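PDB 3FDG: dipeptidase AC. Metallo peptidase. MEROPS family M19 from Rhodobacter sphaeroides, which probably hydrolyses dipeptides as a metal-dependent dipeptidase of the renal (membrane) dipeptidase family, with two magnesium ions bound in this crystal form. Local coordinates for residues Asn12-Arg17 with Gly51-Tyr56; Thr27-Gly32 with Leu102-Ala107; Ile133-Gly138 with Leu157-Pro162. All coordinates share one frame; numbering follows the deposited sequence.

Contact 1. Residues Asn12-Arg17 with Gly51-Tyr56; sequences NDFLLR and GFFAIY. With MG (magnesium ion), chain E.
The carboxamide of N12 stands over one face of the F53 ring, its plane 86° from that of the ring, with ND2 3.4 Å above the ring plane over the centre. CG sits between the backbone N and the carbonyl carbon (chi1 78°), which carries the amide across to F53 and keeps OD1 close to its own main chain. There OD1 takes the N-H of F14 on an in-plane lone pair at 2.9 Å, an Asx turn leading into helix 14-20, while ND2 donates to a water. Asparagine suits the place, acceptor at one end and donor at the other.

At N12 the backbones pair as parallel strands: N12 N gives to F52 O (3.1 Å) and A54 N to N12 O (3.0 Å). In the TIM-barrel fold of the M19 family this is the C-terminal end of the first strands, where the metals lie. D13 grips one magnesium through both oxygens, OD1 at 2.2 Å and OD2 at 2.0 Å, and H11 and E137 share that ion. The small A54 lets D13 OD1 lie 3.5 Å from A54 CB. Beyond, L15 CD1 packs on F53 and I55, and L16 CD2 reaches the Y56 ring edge, 4.2 Å from Y56 CD2.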
loop_
_atom_site.group_PDB
_atom_site.type_symbol
_atom_site.label_atom_id
_atom_site.label_comp_id
_atom_site.label_asym_id
_atom_site.label_seq_id
_atom_site.Cartn_x
_atom_site.Cartn_y
_atom_site.Cartn_z
ATOM N N ASN B 12 4.635 19.746 0.804
ATOM C CA ASN B 12 3.367 20.422 0.932
ATOM C C ASN B 12 2.337 19.492 1.572
ATOM O O ASN B 12 2.490 18.253 1.519
ATOM C CB ASN B 12 2.878 20.920 -0.432
ATOM C CG ASN B 12 2.269 19.822 -1.299
ATOM O OD1 ASN B 12 1.171 19.319 -1.012
ATOM N ND2 ASN B 12 2.975 19.443 -2.376
ATOM N N ASP B 13 1.276 20.083 2.106
ATOM C CA ASP B 13 0.274 19.304 2.792
ATOM C C ASP B 13 -1.084 19.394 2.112
ATOM O O ASP B 13 -2.134 19.315 2.783
ATOM C CB ASP B 13 0.174 19.789 4.252
ATOM C CG ASP B 13 1.402 19.349 5.089
ATOM O OD1 ASP B 13 1.580 18.139 5.255
ATOM O OD2 ASP B 13 2.176 20.189 5.565
ATOM N N PHE B 14 -1.058 19.504 0.788
ATOM C CA PHE B 14 -2.277 19.490 -0.020
ATOM C C PHE B 14 -3.156 18.253 0.286
ATOM O O PHE B 14 -4.360 18.368 0.353
ATOM C CB PHE B 14 -1.955 19.585 -1.525
ATOM C CG PHE B 14 -3.164 19.594 -2.388
ATOM C CD1 PHE B 14 -4.003 20.741 -2.424
ATOM C CD2 PHE B 14 -3.492 18.460 -3.164
ATOM C CE1 PHE B 14 -5.129 20.753 -3.242
ATOM C CE2 PHE B 14 -4.606 18.438 -3.972
ATOM C CZ PHE B 14 -5.455 19.591 -4.042
ATOM N N LEU B 15 -2.554 17.076 0.512
ATOM C CA LEU B 15 -3.386 15.876 0.741
ATOM C C LEU B 15 -4.277 16.029 1.985
ATOM O O LEU B 15 -5.315 15.392 2.109
ATOM C CB LEU B 15 -2.483 14.635 0.902
ATOM C CG LEU B 15 -1.817 14.252 -0.430
ATOM C CD1 LEU B 15 -0.763 13.121 -0.087
ATOM C CD2 LEU B 15 -2.828 13.720 -1.470
ATOM N N LEU B 16 -3.857 16.860 2.923
ATOM C CA LEU B 16 -4.654 17.069 4.139
ATOM C C LEU B 16 -5.987 17.737 3.797
ATOM O O LEU B 16 -7.058 17.460 4.430
ATOM C CB LEU B 16 -3.834 17.883 5.158
ATOM C CG LEU B 16 -4.336 18.079 6.581
ATOM C CD1 LEU B 16 -4.505 16.711 7.241
ATOM C CD2 LEU B 16 -3.325 18.981 7.354
ATOM N N ARG B 17 -5.952 18.596 2.781
ATOM C CA ARG B 17 -7.197 19.275 2.338
ATOM C C ARG B 17 -8.169 18.293 1.735
ATOM O O ARG B 17 -9.394 18.454 1.870
ATOM C CB ARG B 17 -6.886 20.419 1.388
ATOM C CG ARG B 17 -6.061 21.543 2.117
ATOM C CD ARG B 17 -5.814 22.751 1.275
ATOM N NE ARG B 17 -6.964 23.164 0.438
ATOM C CZ ARG B 17 -6.833 23.668 -0.787
ATOM N NH1 ARG B 17 -5.602 23.840 -1.303
ATOM N NH2 ARG B 17 -7.912 24.010 -1.497
ATOM N N GLY B 51 6.545 18.397 -6.495
ATOM C CA GLY B 51 7.086 18.395 -5.144
ATOM C C GLY B 51 6.818 17.121 -4.402
ATOM O O GLY B 51 6.178 16.198 -4.929
ATOM N N PHE B 52 7.289 17.074 -3.162
ATOM C CA PHE B 52 6.891 16.033 -2.243
ATOM C C PHE B 52 5.496 16.314 -1.697
ATOM O O PHE B 52 5.275 17.390 -1.107
ATOM C CB PHE B 52 7.822 16.010 -1.023
ATOM C CG PHE B 52 9.256 15.639 -1.338
ATOM C CD1 PHE B 52 9.749 14.382 -0.968
ATOM C CD2 PHE B 52 10.120 16.572 -1.953
ATOM C CE1 PHE B 52 11.090 14.043 -1.227
ATOM C CE2 PHE B 52 11.458 16.250 -2.229
ATOM C CZ PHE B 52 11.944 14.984 -1.864
ATOM N N PHE B 53 4.595 15.332 -1.809
ATOM C CA PHE B 53 3.243 15.453 -1.248
ATOM C C PHE B 53 3.219 14.617 -0.007
ATOM O O PHE B 53 3.262 13.385 -0.075
ATOM C CB PHE B 53 2.174 14.974 -2.259
ATOM C CG PHE B 53 1.955 15.951 -3.359
ATOM C CD1 PHE B 53 0.826 16.786 -3.345
ATOM C CD2 PHE B 53 2.914 16.077 -4.396
ATOM C CE1 PHE B 53 0.655 17.757 -4.363
ATOM C CE2 PHE B 53 2.780 16.998 -5.408
ATOM C CZ PHE B 53 1.646 17.882 -5.411
ATOM N N ALA B 54 3.111 15.299 1.132
ATOM C CA ALA B 54 3.141 14.632 2.455
ATOM C C ALA B 54 1.849 13.914 2.821
ATOM O O ALA B 54 0.719 14.485 2.739
ATOM C CB ALA B 54 3.418 15.662 3.528
ATOM N N ILE B 55 2.036 12.678 3.234
ATOM C CA ILE B 55 1.042 11.908 3.957
ATOM C C ILE B 55 1.375 12.210 5.425
ATOM O O ILE B 55 2.415 11.832 5.968
ATOM C CB ILE B 55 1.125 10.406 3.693
ATOM C CG1 ILE B 55 0.826 10.077 2.199
ATOM C CG2 ILE B 55 0.150 9.659 4.635
ATOM C CD1 ILE B 55 1.284 8.695 1.777
ATOM N N TYR B 56 0.453 12.895 6.079
ATOM C CA TYR B 56 0.719 13.358 7.398
ATOM C C TYR B 56 -0.531 13.027 8.205
ATOM O O TYR B 56 -1.609 13.499 7.832
ATOM C CB TYR B 56 0.906 14.865 7.371
ATOM C CG TYR B 56 0.610 15.488 8.705
ATOM C CD1 TYR B 56 1.401 15.162 9.812
ATOM C CD2 TYR B 56 -0.482 16.355 8.868
ATOM C CE1 TYR B 56 1.140 15.695 11.073
ATOM C CE2 TYR B 56 -0.761 16.922 10.139
ATOM C CZ TYR B 56 0.070 16.565 11.219
ATOM O OH TYR B 56 -0.156 17.044 12.477
HETATM MG MG MG E . 3.277 18.731 6.474
HETATM O O HOH W 1 5.688 20.163 -2.404
HETATM O O HOH W 2 0.271 16.541 0.577
HETATM O O HOH W 3 -0.418 16.348 4.506
HETATM O O HOH W 4 2.009 18.731 8.089
#

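Contact 2. Residues Thr27-Gly32 with Leu102-Ala107; sequences TIWLKG and LWMERA
W29 lays one face of its indole against the M104 side chain, and this is the tight, buried part of the contact. The thioether is bent at its last torsion, turning the methyl CE back over the six-membered ring, 3.6 Å from its centroid and only 8° from the normal. This is a CH-pi contact, with SD higher above the same ring in a Met-aromatic contact. A flexible, unbranched methionine can follow the flat indole in this way: its CB covers the pyrrole side, 3.7 Å from W29 CE2, while CE covers the benzene side. The buried indole N-H is satisfied as well, since W29 NE1 donates to M104 O at 3.1 Å. The bond is bent, 145° at the hydrogen, and the oxygen lies somewhat outside the indole plane.

The helical segments 27-31 and 102-107 cross at -47°, their axes 10.7 Å apart at closest approach, a separation spanned by large residues such as these. In the TIM-barrel fold helix 87-108 follows strand 48-56, whereas helix 25-31 lies in the connection between strands 11-12 and 48-56. On the inner side M104 also touches L15 and L18 of helix 14-20, and F112 meets the W29 ring edge-to-face.

While W29 and M104 are buried, W103, L30 and A107 are partly exposed and touch through fewer atoms. W103 meets W29 obliquely, with W103 CZ3 3.6 Å from W29 CD1. W103 also meets L30, whose CD1 lies 3.8 Å from W103 CH2 and also touches the methyl of A107. That alanine, one turn beyond W103, is small enough for the leucine to approach the helix backbone, bringing L30 CD2 3.5 Å from A107 O.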
loop_
_atom_site.group_PDB
_atom_site.type_symbol
_atom_site.label_atom_id
_atom_site.label_comp_id
_atom_site.label_asym_id
_atom_site.label_seq_id
_atom_site.Cartn_x
_atom_site.Cartn_y
_atom_site.Cartn_z
ATOM N N THR B 27 -13.363 19.109 -7.420
ATOM C CA THR B 27 -13.232 20.551 -7.503
ATOM C C THR B 27 -11.994 21.053 -6.825
ATOM O O THR B 27 -11.285 21.854 -7.417
ATOM C CB THR B 27 -14.463 21.276 -6.880
ATOM O OG1 THR B 27 -15.595 20.829 -7.587
ATOM C CG2 THR B 27 -14.361 22.777 -7.008
ATOM N N ILE B 28 -11.693 20.567 -5.614
ATOM C CA ILE B 28 -10.552 21.084 -4.910
ATOM C C ILE B 28 -9.278 20.925 -5.761
ATOM O O ILE B 28 -8.461 21.844 -5.859
ATOM C CB ILE B 28 -10.406 20.465 -3.488
ATOM C CG1 ILE B 28 -11.566 20.978 -2.583
ATOM C CG2 ILE B 28 -9.083 20.807 -2.863
ATOM C CD1 ILE B 28 -11.789 20.013 -1.443
ATOM N N TRP B 29 -9.138 19.778 -6.394
ATOM C CA TRP B 29 -7.880 19.492 -7.098
ATOM C C TRP B 29 -7.882 20.104 -8.508
ATOM O O TRP B 29 -6.959 20.828 -8.847
ATOM C CB TRP B 29 -7.601 17.965 -7.067
ATOM C CG TRP B 29 -6.564 17.415 -7.987
ATOM C CD1 TRP B 29 -6.713 16.332 -8.806
ATOM C CD2 TRP B 29 -5.209 17.847 -8.120
ATOM N NE1 TRP B 29 -5.528 16.083 -9.483
ATOM C CE2 TRP B 29 -4.576 16.967 -9.044
ATOM C CE3 TRP B 29 -4.459 18.885 -7.548
ATOM C CZ2 TRP B 29 -3.242 17.140 -9.472
ATOM C CZ3 TRP B 29 -3.091 19.023 -7.939
ATOM C CH2 TRP B 29 -2.520 18.170 -8.916
ATOM N N LEU B 30 -8.894 19.775 -9.315
ATOM C CA LEU B 30 -8.912 20.116 -10.738
ATOM C C LEU B 30 -9.378 21.539 -10.946
ATOM O O LEU B 30 -9.000 22.151 -11.919
ATOM C CB LEU B 30 -9.768 19.139 -11.581
ATOM C CG LEU B 30 -9.436 17.621 -11.650
ATOM C CD1 LEU B 30 -9.878 17.002 -10.360
ATOM C CD2 LEU B 30 -10.258 16.956 -12.702
ATOM N N LYS B 31 -10.172 22.093 -10.028
ATOM C CA LYS B 31 -10.610 23.507 -10.216
ATOM C C LYS B 31 -10.040 24.487 -9.209
ATOM O O LYS B 31 -9.857 25.657 -9.530
ATOM C CB LYS B 31 -12.138 23.628 -10.219
ATOM C CG LYS B 31 -12.780 22.866 -11.339
ATOM C CD LYS B 31 -14.284 23.094 -11.317
ATOM C CE LYS B 31 -14.992 22.332 -12.435
ATOM N NZ LYS B 31 -16.315 22.992 -12.698
ATOM N N GLY B 32 -9.769 24.028 -7.993
ATOM C CA GLY B 32 -9.535 24.929 -6.864
ATOM C C GLY B 32 -10.879 25.261 -6.247
ATOM O O GLY B 32 -11.893 25.284 -6.957
ATOM N N LEU B 102 -3.066 8.908 -5.399
ATOM C CA LEU B 102 -3.173 8.105 -6.647
ATOM C C LEU B 102 -4.332 8.596 -7.447
ATOM O O LEU B 102 -4.275 8.682 -8.675
ATOM C CB LEU B 102 -3.328 6.602 -6.420
ATOM C CG LEU B 102 -2.023 5.812 -6.255
ATOM C CD1 LEU B 102 -1.048 6.349 -5.296
ATOM C CD2 LEU B 102 -2.326 4.315 -5.963
ATOM N N TRP B 103 -5.371 8.958 -6.722
ATOM C CA TRP B 103 -6.558 9.561 -7.368
ATOM C C TRP B 103 -6.241 10.854 -8.129
ATOM O O TRP B 103 -6.763 11.061 -9.254
ATOM C CB TRP B 103 -7.668 9.770 -6.329
ATOM C CG TRP B 103 -8.762 10.554 -6.974
ATOM C CD1 TRP B 103 -9.711 10.064 -7.763
ATOM C CD2 TRP B 103 -8.911 11.962 -6.943
ATOM N NE1 TRP B 103 -10.519 11.100 -8.227
ATOM C CE2 TRP B 103 -10.026 12.277 -7.735
ATOM C CE3 TRP B 103 -8.187 13.009 -6.352
ATOM C CZ2 TRP B 103 -10.495 13.615 -7.929
ATOM C CZ3 TRP B 103 -8.660 14.358 -6.519
ATOM C CH2 TRP B 103 -9.799 14.625 -7.333
ATOM N N MET B 104 -5.398 11.717 -7.548
ATOM C CA MET B 104 -5.008 12.964 -8.187
ATOM C C MET B 104 -4.419 12.651 -9.576
ATOM O O MET B 104 -4.685 13.346 -10.544
ATOM C CB MET B 104 -3.991 13.775 -7.346
ATOM C CG MET B 104 -4.542 14.417 -6.086
ATOM S SD MET B 104 -3.302 14.930 -4.858
ATOM C CE MET B 104 -2.328 16.046 -5.835
ATOM N N GLU B 105 -3.604 11.603 -9.652
ATOM C CA GLU B 105 -3.010 11.245 -10.899
ATOM C C GLU B 105 -4.050 10.668 -11.895
ATOM O O GLU B 105 -4.038 11.008 -13.073
ATOM C CB GLU B 105 -1.870 10.234 -10.610
ATOM C CG GLU B 105 -1.150 9.751 -11.833
ATOM C CD GLU B 105 -0.063 8.777 -11.379
ATOM O OE1 GLU B 105 -0.354 7.968 -10.469
ATOM O OE2 GLU B 105 1.060 8.829 -11.854
ATOM N N ARG B 106 -4.977 9.850 -11.424
ATOM C CA ARG B 106 -6.021 9.341 -12.315
ATOM C C ARG B 106 -6.844 10.513 -12.817
ATOM O O ARG B 106 -7.121 10.613 -14.030
ATOM C CB ARG B 106 -6.943 8.318 -11.597
ATOM C CG ARG B 106 -6.251 6.994 -11.284
ATOM C CD ARG B 106 -7.265 5.891 -10.829
ATOM N NE ARG B 106 -8.109 6.241 -9.671
ATOM C CZ ARG B 106 -7.722 6.166 -8.397
ATOM N NH1 ARG B 106 -6.457 5.840 -8.084
ATOM N NH2 ARG B 106 -8.564 6.502 -7.438
ATOM N N ALA B 107 -7.223 11.406 -11.894
ATOM C CA ALA B 107 -8.128 12.520 -12.236
ATOM C C ALA B 107 -7.536 13.553 -13.186
ATOM O O ALA B 107 -8.287 14.253 -13.881
ATOM C CB ALA B 107 -8.597 13.208 -10.986
#

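Contact 3. Residues Ile133-Gly138 with Leu157-Pro162; sequences IMHMEG and LRSLGP. With MG (magnesium ion), chain F; MG (magnesium ion), chain E.
M136 and L160 lie side by side and point the same way from paired strands, with M136 CB and L160 CD1 pressed to 3.4 Å, tighter than usual for two carbons. L160 CD1 also touches CG and SD of M136. From the other end L157 adds its own CD1, 3.8 Å from M136 CB and close to M134 CG as well. Its CG is anti to the backbone N (chi1 177°), which turns the branched end in toward strand 130-137. Long, unbranched methionines and branched leucines fill this apolar layer closely.

Outward from it the backbones pair in parallel, most regularly where M136 faces L160 and E137 faces G161. M136 N donates to S159 O, and M136 O receives G161 N at 2.8 Å. At the start of the strands the pairing is looser, with M134 O taking R158 N in a nearly straight bond of 175°. At the other end G138 N donates to G161 O. G138 has positive phi; a side chain at these backbone angles would collide with the carbonyl oxygen of E137, so glycine suits the place.

The opposite sheet face, bearing H135, S159 and E137, is polar. H135 ND1 and S159 OG share a hydrogen bond of 2.8 Å, the hydroxyl lying at the edge of the imidazole near its plane. E137 has an extended side chain, and its carboxylate bridges the metals: OE1 binds one magnesium at 2.0 Å and OE2 the other at 2.1 Å. H11 and D13 complete the protein ligands of the first ion in this model; H210 and H231 do so for the second.

Strand 130-137, helix 147-155 and strand 157-161 form a beta-alpha-beta unit of the TIM barrel. Helix 147-155 covers M134, M136, L157 and L160, helix 190-202 also packs on L160, and strand 48-56 pairs with the other edge of strand 130-137.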
loop_
_atom_site.group_PDB
_atom_site.type_symbol
_atom_site.label_atom_id
_atom_site.label_comp_id
_atom_site.label_asym_id
_atom_site.label_seq_id
_atom_site.Cartn_x
_atom_site.Cartn_y
_atom_site.Cartn_z
ATOM N N ILE B 133 6.038 13.333 -5.471
ATOM C CA ILE B 133 6.769 12.271 -4.752
ATOM C C ILE B 133 5.920 11.937 -3.524
ATOM O O ILE B 133 5.472 12.851 -2.801
ATOM C CB ILE B 133 8.159 12.732 -4.250
ATOM C CG1 ILE B 133 9.161 13.025 -5.372
ATOM C CG2 ILE B 133 8.804 11.615 -3.289
ATOM C CD1 ILE B 133 8.992 12.138 -6.603
ATOM N N MET B 134 5.647 10.646 -3.327
ATOM C CA MET B 134 4.921 10.220 -2.136
ATOM C C MET B 134 5.862 10.238 -0.935
ATOM O O MET B 134 6.871 9.464 -0.868
ATOM C CB MET B 134 4.235 8.835 -2.356
ATOM C CG MET B 134 3.425 8.308 -1.139
ATOM S SD MET B 134 2.786 6.542 -1.363
ATOM C CE MET B 134 1.699 6.756 -2.822
ATOM N N HIS B 135 5.474 11.095 0.022
ATOM C CA HIS B 135 6.224 11.414 1.236
ATOM C C HIS B 135 5.377 11.114 2.487
ATOM O O HIS B 135 4.171 11.288 2.495
ATOM C CB HIS B 135 6.678 12.897 1.220
ATOM C CG HIS B 135 7.304 13.328 2.515
ATOM N ND1 HIS B 135 8.588 12.979 2.844
ATOM C CD2 HIS B 135 6.814 14.018 3.584
ATOM C CE1 HIS B 135 8.883 13.448 4.047
ATOM N NE2 HIS B 135 7.814 14.059 4.527
ATOM N N MET B 136 5.994 10.568 3.536
ATOM C CA MET B 136 5.273 10.336 4.774
ATOM C C MET B 136 5.920 11.209 5.841
ATOM O O MET B 136 7.120 11.114 6.058
ATOM C CB MET B 136 5.388 8.861 5.211
ATOM C CG MET B 136 4.598 8.473 6.464
ATOM S SD MET B 136 4.543 6.610 6.704
ATOM C CE MET B 136 3.379 6.243 5.387
ATOM N N GLU B 137 5.113 12.039 6.491
ATOM C CA GLU B 137 5.609 12.986 7.507
ATOM C C GLU B 137 5.265 12.457 8.904
ATOM O O GLU B 137 4.128 12.619 9.369
ATOM C CB GLU B 137 4.977 14.381 7.282
ATOM C CG GLU B 137 5.320 15.415 8.410
ATOM C CD GLU B 137 4.949 16.835 8.042
ATOM O OE1 GLU B 137 4.026 17.047 7.256
ATOM O OE2 GLU B 137 5.602 17.756 8.523
ATOM N N GLY B 138 6.202 11.744 9.513
ATOM C CA GLY B 138 5.904 11.062 10.749
ATOM C C GLY B 138 5.575 9.650 10.329
ATOM O O GLY B 138 4.784 9.436 9.390
ATOM N N LEU B 157 6.076 4.977 -1.955
ATOM C CA LEU B 157 6.668 5.872 -0.939
ATOM C C LEU B 157 8.192 5.957 -1.207
ATOM O O LEU B 157 8.862 4.915 -1.338
ATOM C CB LEU B 157 6.384 5.317 0.480
ATOM C CG LEU B 157 7.037 6.163 1.628
ATOM C CD1 LEU B 157 6.136 7.367 1.785
ATOM C CD2 LEU B 157 7.110 5.372 2.923
ATOM N N ARG B 158 8.729 7.170 -1.300
ATOM C CA ARG B 158 10.143 7.349 -1.580
ATOM C C ARG B 158 10.800 8.288 -0.604
ATOM O O ARG B 158 11.973 8.581 -0.760
ATOM C CB ARG B 158 10.382 7.830 -3.024
ATOM C CG ARG B 158 10.002 6.783 -4.148
ATOM C CD ARG B 158 10.957 5.609 -4.139
ATOM N NE ARG B 158 10.589 4.611 -5.149
ATOM C CZ ARG B 158 9.637 3.679 -5.015
ATOM N NH1 ARG B 158 8.903 3.595 -3.906
ATOM N NH2 ARG B 158 9.437 2.786 -6.000
ATOM N N SER B 159 10.056 8.767 0.396
ATOM C CA SER B 159 10.605 9.737 1.330
ATOM C C SER B 159 9.868 9.563 2.654
ATOM O O SER B 159 8.672 9.333 2.645
ATOM C CB SER B 159 10.262 11.153 0.759
ATOM O OG SER B 159 10.915 12.099 1.519
ATOM N N LEU B 160 10.554 9.665 3.793
ATOM C CA LEU B 160 9.889 9.455 5.076
ATOM C C LEU B 160 10.604 10.289 6.152
ATOM O O LEU B 160 11.831 10.178 6.316
ATOM C CB LEU B 160 10.028 7.943 5.472
ATOM C CG LEU B 160 9.575 7.521 6.876
ATOM C CD1 LEU B 160 8.081 7.781 7.029
ATOM C CD2 LEU B 160 9.847 6.033 7.158
ATOM N N GLY B 161 9.838 11.083 6.892
ATOM C CA GLY B 161 10.327 11.686 8.133
ATOM C C GLY B 161 9.940 10.763 9.262
ATOM O O GLY B 161 8.735 10.495 9.493
ATOM N N PRO B 162 10.940 10.277 10.023
ATOM C CA PRO B 162 10.479 9.351 11.061
ATOM C C PRO B 162 9.525 9.964 12.059
ATOM O O PRO B 162 8.737 9.244 12.642
ATOM C CB PRO B 162 11.775 8.939 11.786
ATOM C CG PRO B 162 12.869 9.158 10.724
ATOM C CD PRO B 162 12.405 10.348 9.915
HETATM MG MG MG F . 5.899 19.784 8.744
HETATM MG MG MG E . 3.277 18.731 6.474
HETATM O O HOH W 4 2.009 18.731 8.089
HETATM O O HOH W 5 6.039 22.022 9.337
HETATM O O HOH W 6 4.025 19.966 10.238
#

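From the N terminus, contact 1 joins the start of helix 14-20 to strand 48-56, closing a loop of 33 residues. Contact 2 starts within that loop, at helix 25-31, and closes only at helix 87-108, so the two cross along the chain. They also touch in space: F14 packs on W29 and F53 on M104, tying helices 25-31 and 87-108 to helix 14-20 and strand 48-56. Contact 3 follows both in series, closing a short beta-alpha-beta loop of 18 residues. Strand 130-137 pairs with strand 48-56, probably through I55 N to H135 O and I55 O to E137 N, making contacts 1 and 3 neighbours in one sheet. Both also reach the same magnesium ion, through D13 and E137.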